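Local coordinates for uncharacterized protein (Acinetobacter baumannii, PDB 4PUX) that is of unknown function but belongs to the DUF3237 family and folds as an antiparallel beta-barrel-like protein, at residues A[46-50]-A[51-55]; A[100-103]-A[104-107]. All coordinates share one frame; numbering follows the deposited sequence. Where two conformers were deposited one is given.

Contact 1 (A[46-50]-A[51-55]); sequences GTFEG and KSLKG
Phe48 carries CG between its backbone N and carbonyl carbon (chi1 50°), which folds the ring over the backbone of Gly55 across the hairpin. Gly55 CA lies 3.9 Å from the centroid of the Phe48 ring, in a CH-pi contact over the face, and Gly55 N also sits above that face, displaced toward the rim. With no side chain at Gly55, the ring comes right down on the peptide. The same pair is bonded twice through the main chain: Phe48 N donates to Gly55 O at 3.0 Å, and Gly55 N returns a bond to Phe48 O. Leu53 brings CG to 3.7 Å from Phe48 CE2.

On the opposite face of the hairpin, Glu49 and Lys54 form the next, non-hydrogen-bonded pair. The Glu49 carboxylate lies against the methylenes of Lys54, OE2 3.5 Å from CE, while OE2 and NZ stay 4.8 Å apart, too far for a salt bridge. A bend at the last torsion of Lys54 (chi4 68°) turns NZ back onto Gly50 O at 2.8 Å, tying the lysine across the turn. Within that turn Gly50 N makes a weak bond to Leu53 O.

Beneath the hairpin, Phe48 meets Phe18 of strand 12-21 and Leu81 of strand 73-83, and Leu53 rests on Leu15 and Thr83. Strand 36-49 pairs antiparallel with 12-21 and strand 54-67 with 73-83, so the hairpin sits between those two strands in the curled sheet.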
# COMPACT_ATOMS: atom_id res chain seq x y z
N GLY A 46 2.74 11.43 6.22
CA GLY A 46 2.57 10.26 7.04
C GLY A 46 3.85 9.86 7.73
O GLY A 46 4.78 10.65 7.82
N THR A 47 3.83 8.68 8.34
CA THR A 47 4.94 8.20 9.16
C THR A 47 5.20 6.73 8.93
O THR A 47 4.32 5.99 8.40
CB THR A 47 4.66 8.39 10.68
OG1 THR A 47 3.50 7.65 11.05
CG2 THR A 47 4.52 9.87 11.03
N PHE A 48 6.38 6.27 9.32
CA PHE A 48 6.65 4.83 9.42
C PHE A 48 7.54 4.55 10.63
O PHE A 48 8.41 5.37 10.97
CB PHE A 48 7.27 4.25 8.13
CG PHE A 48 8.46 5.02 7.60
CD1 PHE A 48 8.28 6.12 6.76
CD2 PHE A 48 9.77 4.60 7.87
CE1 PHE A 48 9.37 6.85 6.30
CE2 PHE A 48 10.86 5.32 7.39
CZ PHE A 48 10.67 6.41 6.58
N GLU A 49 7.32 3.40 11.26
CA GLU A 49 8.01 3.04 12.49
C GLU A 49 8.24 1.55 12.58
O GLU A 49 7.31 0.75 12.63
CB GLU A 49 7.18 3.50 13.70
CG GLU A 49 7.84 3.23 15.09
CD GLU A 49 8.94 4.23 15.47
OE1 GLU A 49 9.21 5.15 14.65
OE2 GLU A 49 9.55 4.08 16.58
N GLY A 50 9.53 1.16 12.53
CA GLY A 50 9.96 -0.23 12.71
C GLY A 50 11.32 -0.30 13.39
O GLY A 50 11.95 0.73 13.62
N LYS A 51 11.78 -1.51 13.68
CA LYS A 51 13.04 -1.69 14.40
C LYS A 51 14.23 -1.04 13.65
O LYS A 51 15.05 -0.30 14.28
CB LYS A 51 13.31 -3.20 14.61
CG LYS A 51 14.56 -3.52 15.47
CD LYS A 51 14.71 -5.05 15.67
CE LYS A 51 15.87 -5.38 16.59
NZ LYS A 51 16.02 -6.86 16.76
N SER A 52 14.28 -1.22 12.32
CA SER A 52 15.43 -0.84 11.49
C SER A 52 15.12 0.30 10.52
O SER A 52 15.99 0.68 9.72
CB SER A 52 15.92 -2.06 10.66
OG SER A 52 15.10 -2.30 9.50
N LEU A 53 13.91 0.83 10.59
CA LEU A 53 13.42 1.82 9.61
C LEU A 53 12.34 2.71 10.24
O LEU A 53 11.26 2.23 10.62
CB LEU A 53 12.83 1.11 8.40
CG LEU A 53 12.40 2.00 7.23
CD1 LEU A 53 13.58 2.71 6.56
CD2 LEU A 53 11.57 1.24 6.19
N LYS A 54 12.67 4.01 10.37
CA LYS A 54 11.80 4.98 11.05
C LYS A 54 11.91 6.31 10.31
O LYS A 54 12.99 6.67 9.85
CB LYS A 54 12.29 5.22 12.50
CG LYS A 54 12.31 4.01 13.43
CD LYS A 54 12.90 4.37 14.80
CE LYS A 54 12.82 3.16 15.78
NZ LYS A 54 13.72 2.08 15.35
N GLY A 55 10.81 7.06 10.24
CA GLY A 55 10.80 8.37 9.60
C GLY A 55 9.43 8.86 9.19
O GLY A 55 8.41 8.48 9.79

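Contact 2 (A[100-103]-A[104-107]); sequences SAET and LKQL
Helix 101-108 starts from an N-cap at Ser100, and the first i to i+4 bond of the helix runs from Leu104 N to Ser100 O at 3.0 Å. The bonds from Lys105 to Ala101, Gln106 to Glu102 and Leu107 to Thr103 follow regularly. The cap itself is made by the side chain of Ser100, just ahead of the helix, whose OG accepts from Thr103 N at 3.1 Å. A chi1 of 73° swings OG back over the start of the helix, where it takes up a backbone N-H of the first turn. Thr103 OG1 also lies beside this cap, but its stronger partner is Asn117 N, and Asn117 is joined to the Ser100 backbone as well.

Along one flank, Glu102 bends at chi2 (59°), which lays its carboxylate across the stem of Gln106: OE2 is 3.5 Å from Gln106 CG, and the carboxylate and amide planes stand 47° apart. Glu102 OE1 meets the aliphatic part of Lys105 at CD, 3.8 Å away. The opposite charges do not touch directly. A water instead donates to Glu102 OE2 at 3.0 Å and weakly accepts from Lys105 NZ, whose firmer partner is Gln109 OE1.

On another flank, Thr103 and Leu107 point the same way, CG2 of Thr103 4.2 Å from Leu107 CD1, and both side chains rest on Val113 of the following loop. Leu104 CG packs beside Ser100 O at 3.4 Å.

The serine cap on a first-turn N-H marks an alpha-helical N terminus, and the i to i+4 bonds and side-chain spacing of three and four residues are those of the alpha-helix itself.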
# COMPACT_ATOMS: atom_id res chain seq x y z
N SER A 100 -13.85 -8.68 1.06
CA SER A 100 -13.46 -10.04 1.42
C SER A 100 -14.51 -11.04 0.93
O SER A 100 -15.69 -10.69 0.74
CB SER A 100 -13.28 -10.23 2.92
OG SER A 100 -14.51 -10.25 3.60
N ALA A 101 -14.10 -12.28 0.76
CA ALA A 101 -15.02 -13.31 0.23
C ALA A 101 -16.27 -13.45 1.14
O ALA A 101 -17.39 -13.57 0.65
CB ALA A 101 -14.28 -14.63 0.10
N GLU A 102 -16.06 -13.45 2.45
CA GLU A 102 -17.19 -13.57 3.39
C GLU A 102 -18.10 -12.35 3.37
O GLU A 102 -19.33 -12.51 3.42
CB GLU A 102 -16.70 -13.87 4.82
CG GLU A 102 -17.82 -14.01 5.87
CD GLU A 102 -18.86 -15.12 5.58
OE1 GLU A 102 -18.60 -16.03 4.77
OE2 GLU A 102 -19.94 -15.07 6.21
N THR A 103 -17.52 -11.14 3.35
CA THR A 103 -18.32 -9.91 3.25
C THR A 103 -19.21 -9.96 2.00
O THR A 103 -20.41 -9.63 2.05
CB THR A 103 -17.42 -8.66 3.30
OG1 THR A 103 -16.94 -8.45 4.63
CG2 THR A 103 -18.16 -7.41 2.86
N LEU A 104 -18.63 -10.31 0.86
CA LEU A 104 -19.40 -10.35 -0.40
C LEU A 104 -20.47 -11.45 -0.35
O LEU A 104 -21.57 -11.24 -0.88
CB LEU A 104 -18.49 -10.45 -1.63
CG LEU A 104 -17.53 -9.25 -1.78
CD1 LEU A 104 -16.58 -9.50 -2.93
CD2 LEU A 104 -18.26 -7.96 -1.97
N LYS A 105 -20.17 -12.60 0.26
CA LYS A 105 -21.19 -13.67 0.44
C LYS A 105 -22.40 -13.15 1.25
O LYS A 105 -23.59 -13.35 0.87
CB LYS A 105 -20.60 -14.90 1.15
CG LYS A 105 -21.64 -16.02 1.35
CD LYS A 105 -21.21 -17.12 2.28
CE LYS A 105 -22.39 -18.05 2.60
NZ LYS A 105 -23.21 -17.57 3.75
N GLN A 106 -22.11 -12.52 2.37
CA GLN A 106 -23.18 -11.95 3.19
C GLN A 106 -24.03 -10.95 2.43
O GLN A 106 -25.27 -10.98 2.49
CB GLN A 106 -22.60 -11.33 4.46
CG GLN A 106 -22.06 -12.37 5.46
CD GLN A 106 -21.31 -11.72 6.62
OE1 GLN A 106 -20.39 -10.92 6.43
NE2 GLN A 106 -21.71 -12.06 7.83
N LEU A 107 -23.38 -10.04 1.70
CA LEU A 107 -24.12 -9.07 0.92
C LEU A 107 -25.00 -9.70 -0.16
O LEU A 107 -26.10 -9.21 -0.43
CB LEU A 107 -23.16 -8.01 0.30
CG LEU A 107 -22.51 -7.06 1.34
CD1 LEU A 107 -21.50 -6.18 0.67
CD2 LEU A 107 -23.57 -6.24 2.07
O HOH W 1 -20.80 -17.94 5.98

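In the fold
From the N terminus the chain builds strands 12-21 and 27-33, then runs along strand 36-49 into contact 1, which closes the tight hairpin leading into strand 54-67. Strands 73-83 and 88-99 follow before contact 2, which lies at the start of helix 101-108 on the way to strand 118-127. The two contacts come in series, neither enclosing nor crossing the other. Their centres lie about 34 Å apart, on opposite sides of the chain's centre, and their nearest atoms are about 24 Å apart. Contact 1 joins adjacent strands within the curled antiparallel sheet, whereas contact 2 lies within the helical part of the connection between strands 88-99 and 118-127.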